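Side-chain contacts in beta-catenin homolog sys-1 (PDB 3C2G), which acts as a transcription coregulator in the Wnt signalling asymmetry pathway, binding TCF transcription factor pop-1 directly to activate or repress target genes: residues A[397-400]-A[401-405]; A[404-407]-A[408-411]. One frame throughout, in Å; residues are numbered along the deposited sequence.

Interaction 1 of 2, residues A[397-400]-A[401-405]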
loop_
_atom_site.group_PDB
_atom_site.type_symbol
_atom_site.label_atom_id
_atom_site.label_comp_id
_atom_site.label_asym_id
_atom_site.label_seq_id
_atom_site.Cartn_x
_atom_site.Cartn_y
_atom_site.Cartn_z
ATOM N N ILE A 397 8.528 11.233 1.058
ATOM C CA ILE A 397 8.089 12.147 0.003
ATOM C C ILE A 397 9.270 12.708 -0.816
ATOM O O ILE A 397 9.282 12.618 -2.049
ATOM C CB ILE A 397 7.205 13.292 0.559
ATOM C CG1 ILE A 397 5.846 12.729 1.010
ATOM C CG2 ILE A 397 7.020 14.379 -0.500
ATOM C CD1 ILE A 397 4.925 13.727 1.650
ATOM N N ILE A 398 10.256 13.278 -0.125
ATOM C CA ILE A 398 11.453 13.793 -0.775
ATOM C C ILE A 398 12.148 12.672 -1.533
ATOM O O ILE A 398 12.633 12.863 -2.647
ATOM C CB ILE A 398 12.419 14.418 0.241
ATOM C CG1 ILE A 398 11.754 15.612 0.920
ATOM C CG2 ILE A 398 13.728 14.864 -0.447
ATOM C CD1 ILE A 398 12.484 16.058 2.169
ATOM N N CYS A 399 12.168 11.492 -0.926
ATOM C CA CYS A 399 12.767 10.340 -1.562
ATOM C C CYS A 399 12.064 9.982 -2.872
ATOM O O CYS A 399 12.731 9.708 -3.864
ATOM C CB CYS A 399 12.785 9.160 -0.617
ATOM S SG CYS A 399 13.816 7.842 -1.245
ATOM N N ASN A 400 10.725 10.001 -2.875
ATOM C CA ASN A 400 9.950 9.830 -4.103
ATOM C C ASN A 400 10.286 10.858 -5.174
ATOM O O ASN A 400 10.412 10.511 -6.344
ATOM C CB ASN A 400 8.446 9.936 -3.826
ATOM C CG ASN A 400 7.894 8.745 -3.059
ATOM O OD1 ASN A 400 8.457 7.651 -3.081
ATOM N ND2 ASN A 400 6.768 8.956 -2.398
ATOM N N CYS A 401 10.385 12.122 -4.787
ATOM C CA CYS A 401 10.639 13.188 -5.757
ATOM C C CYS A 401 11.996 13.034 -6.446
ATOM O O CYS A 401 12.078 13.086 -7.668
ATOM C CB CYS A 401 10.498 14.559 -5.113
ATOM S SG CYS A 401 8.795 15.003 -4.634
ATOM N N LEU A 402 13.038 12.778 -5.661
ATOM C CA LEU A 402 14.384 12.598 -6.180
ATOM C C LEU A 402 14.523 11.342 -7.021
ATOM O O LEU A 402 15.296 11.315 -7.989
ATOM C CB LEU A 402 15.401 12.577 -5.046
ATOM C CG LEU A 402 15.503 13.832 -4.185
ATOM C CD1 LEU A 402 16.386 13.508 -3.020
ATOM C CD2 LEU A 402 16.039 15.065 -4.943
ATOM N N ARG A 403 13.784 10.298 -6.668
ATOM C CA ARG A 403 13.767 9.091 -7.502
ATOM C C ARG A 403 13.112 9.401 -8.864
ATOM O O ARG A 403 13.536 8.908 -9.902
ATOM C CB ARG A 403 13.052 7.947 -6.777
ATOM C CG ARG A 403 13.669 6.577 -7.018
ATOM C CD ARG A 403 13.003 5.436 -6.193
ATOM N NE ARG A 403 11.551 5.582 -6.112
ATOM C CZ ARG A 403 10.898 5.891 -4.997
ATOM N NH1 ARG A 403 11.573 6.054 -3.855
ATOM N NH2 ARG A 403 9.571 6.041 -5.027
ATOM N N THR A 404 12.095 10.250 -8.865
ATOM C CA THR A 404 11.495 10.665 -10.118
ATOM C C THR A 404 12.487 11.500 -10.927
ATOM O O THR A 404 12.617 11.295 -12.135
ATOM C CB THR A 404 10.212 11.467 -9.894
ATOM O OG1 THR A 404 9.354 10.727 -9.026
ATOM C CG2 THR A 404 9.509 11.751 -11.223
ATOM N N LEU A 405 13.183 12.419 -10.255
ATOM C CA LEU A 405 14.209 13.232 -10.897
ATOM C C LEU A 405 15.236 12.360 -11.592
ATOM O O LEU A 405 15.571 12.600 -12.742
ATOM C CB LEU A 405 14.911 14.170 -9.900
ATOM C CG LEU A 405 16.007 15.117 -10.457
ATOM C CD1 LEU A 405 15.451 16.037 -11.520
ATOM C CD2 LEU A 405 16.690 15.943 -9.353
#
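Asn400 and Arg403 lie alongside each other, pointing the same way, on helix 388-409 of the armadillo domain, one turn apart on the flank that meets the bound peptide. Arg403 NH2 gives a hydrogen bond of 2.8 Å to Asn400 OD1. The bond bends to 146° at the hydrogen; the amide and guanidinium planes stand 81° apart, and the donor is tilted from the carbonyl plane. The bend of the arginine at chi3 (39°) folds the guanidinium back along the helix, so that one face lies over Asn400 CA. NH1 comes within 3.9 Å of Cys399 SG.

Further bonds outside the turn hold both polar groups: Asn400 ND2 donates to Thr346 and Arg403 NH2 also bonds Ser350, both on helix 339-352. Asn400 packs on an aromatic side chain of the peptide and Arg403 on a basic one, which places this pair at the pop-1 interface.

On another flank, Ile398 and Leu402 run side by side in the same direction, CG2 of Ile398 meeting CD1 of Leu402 at 3.9 Å. Ile398 CG2 is placed there by lying anti to its own N and beside the carbonyl carbon. Leu460 and Ile464 of helix 457-472 pack against this apolar pair. Beneath the side chains runs the regular i to i+4 ladder, including Leu402 N to Ile398 O.

Thr404 adds a side-chain bond to that ladder: its OG1 lies beside its own N and donates to Asn400 O at 2.9 Å, while Thr404 N reaches the same oxygen at 3.0 Å from the opposite face of the carbonyl plane.

Interaction 2 of 2, residues A[404-407]-A[408-411]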
loop_
_atom_site.group_PDB
_atom_site.type_symbol
_atom_site.label_atom_id
_atom_site.label_comp_id
_atom_site.label_asym_id
_atom_site.label_seq_id
_atom_site.Cartn_x
_atom_site.Cartn_y
_atom_site.Cartn_z
ATOM N N THR A 404 12.095 10.250 -8.865
ATOM C CA THR A 404 11.495 10.665 -10.118
ATOM C C THR A 404 12.487 11.500 -10.927
ATOM O O THR A 404 12.617 11.295 -12.135
ATOM C CB THR A 404 10.212 11.467 -9.894
ATOM O OG1 THR A 404 9.354 10.727 -9.026
ATOM C CG2 THR A 404 9.509 11.751 -11.223
ATOM N N LEU A 405 13.183 12.419 -10.255
ATOM C CA LEU A 405 14.209 13.232 -10.897
ATOM C C LEU A 405 15.236 12.360 -11.592
ATOM O O LEU A 405 15.571 12.600 -12.742
ATOM C CB LEU A 405 14.911 14.170 -9.900
ATOM C CG LEU A 405 16.007 15.117 -10.457
ATOM C CD1 LEU A 405 15.451 16.037 -11.520
ATOM C CD2 LEU A 405 16.690 15.943 -9.353
ATOM N N ASN A 406 15.702 11.337 -10.890
ATOM C CA ASN A 406 16.760 10.464 -11.372
ATOM C C ASN A 406 16.347 9.659 -12.593
ATOM O O ASN A 406 17.158 9.438 -13.491
ATOM C CB ASN A 406 17.252 9.550 -10.248
ATOM C CG ASN A 406 17.897 10.325 -9.089
ATOM O OD1 ASN A 406 18.133 11.536 -9.177
ATOM N ND2 ASN A 406 18.185 9.619 -7.998
ATOM N N ASN A 407 15.082 9.249 -12.643
ATOM C CA ASN A 407 14.526 8.601 -13.837
ATOM C C ASN A 407 14.471 9.513 -15.062
ATOM O O ASN A 407 14.530 9.028 -16.184
ATOM C CB ASN A 407 13.155 7.990 -13.544
ATOM C CG ASN A 407 13.238 6.794 -12.605
ATOM O OD1 ASN A 407 14.294 6.161 -12.483
ATOM N ND2 ASN A 407 12.133 6.490 -11.919
ATOM N N PHE A 408 14.382 10.826 -14.845
ATOM C CA PHE A 408 14.481 11.809 -15.935
ATOM C C PHE A 408 15.915 12.013 -16.425
ATOM O O PHE A 408 16.169 12.008 -17.622
ATOM C CB PHE A 408 13.933 13.176 -15.517
ATOM C CG PHE A 408 12.451 13.236 -15.408
ATOM C CD1 PHE A 408 11.644 12.837 -16.457
ATOM C CD2 PHE A 408 11.857 13.730 -14.259
ATOM C CE1 PHE A 408 10.267 12.900 -16.351
ATOM C CE2 PHE A 408 10.476 13.800 -14.142
ATOM C CZ PHE A 408 9.680 13.381 -15.193
ATOM N N LEU A 409 16.847 12.211 -15.496
ATOM C CA LEU A 409 18.195 12.661 -15.847
ATOM C C LEU A 409 18.969 11.671 -16.722
ATOM O O LEU A 409 19.900 12.061 -17.411
ATOM C CB LEU A 409 18.995 13.064 -14.603
ATOM C CG LEU A 409 18.458 14.259 -13.804
ATOM C CD1 LEU A 409 19.134 14.411 -12.436
ATOM C CD2 LEU A 409 18.546 15.553 -14.597
HETATM N N MSE A 410 18.555 10.411 -16.710
HETATM C CA MSE A 410 19.148 9.378 -17.557
HETATM C C MSE A 410 19.167 9.775 -19.030
HETATM O O MSE A 410 20.201 9.654 -19.695
HETATM C CB MSE A 410 18.391 8.062 -17.388
HETATM C CG MSE A 410 18.200 7.653 -15.939
HETATM SE SE MSE A 410 19.655 6.568 -15.191
HETATM C CE MSE A 410 21.255 7.567 -15.742
HETATM N N MSE A 411 18.024 10.261 -19.517
HETATM C CA MSE A 411 17.865 10.746 -20.892
HETATM C C MSE A 411 19.067 11.522 -21.431
HETATM O O MSE A 411 19.468 11.340 -22.568
HETATM C CB MSE A 411 16.642 11.661 -20.989
HETATM C CG MSE A 411 15.296 10.987 -20.778
HETATM SE SE MSE A 411 13.855 12.319 -20.600
HETATM C CE MSE A 411 14.064 13.271 -22.312
#
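Thr404 and Phe408 lie side by side and point the same way, the methyl CG2 of Thr404 approaching ring atom CE2 of Phe408 at 3.7 Å. With CG beside the backbone N (chi1 -73°), the ring leans back over the preceding turn, and CD2 comes to 3.3 Å from Thr404 O, obliquely to the ring. The same carbonyl accepts the backbone N-H of Phe408, while a second, weak bond from Phe408 N to Leu405 O has only 127° at the hydrogen.

One position on, Leu405 and Leu409 cross at a slant: CG of Leu405 touches CD1 of Leu409 at 3.8 Å, and Leu405 CD1 lies 4.1 Å from Leu409 CD1. Below them Leu409 N donates to Leu405 O at 3.1 Å, in the carbonyl plane. Leu405 CG stands anti to its own N (chi1 -179°), which carries the branch forward toward the next turn and so to Leu409.

Phe408 packs on Lys360 and Ala363 of helix 357-365, Leu405 on Phe434, and Leu409 on Leu470 of helix 457-472, where Ser467 bonds Asn406 OD1. Asn407 OD1 bonds the backbone of the bound peptide, and its ND2 makes a weak bond to Ser350 O. Asn407 also packs on an acidic peptide side chain, as Met410, a poorly ordered selenomethionine of uncertain position, appears to do.

Residues 404-408 belong to the C-terminal part of helix 388-409 of the armadillo domain, one edge of which serves the peptide-binding surface while its other flanks pack against neighbouring helices.

Both contacts are local and lie in succession on helix 388-409, their centres about 10 Å apart. Following the chain from the N terminus, interaction 1 joins neighbouring turns across 397-405; interaction 2 starts on its last residues, Thr404 and Leu405, and continues to 411. Neither encloses a long loop, and they overlap end to end instead of nesting or crossing. Thr404 faces backward through OG1 and forward through CG2. Together the two contacts set side chains against helix 339-352 and helix 457-472, with helix 368-377 added beside interaction 1 and helix 357-365 beside interaction 2, and both reach the bound peptide, through Asn400 and Arg403, then Asn407.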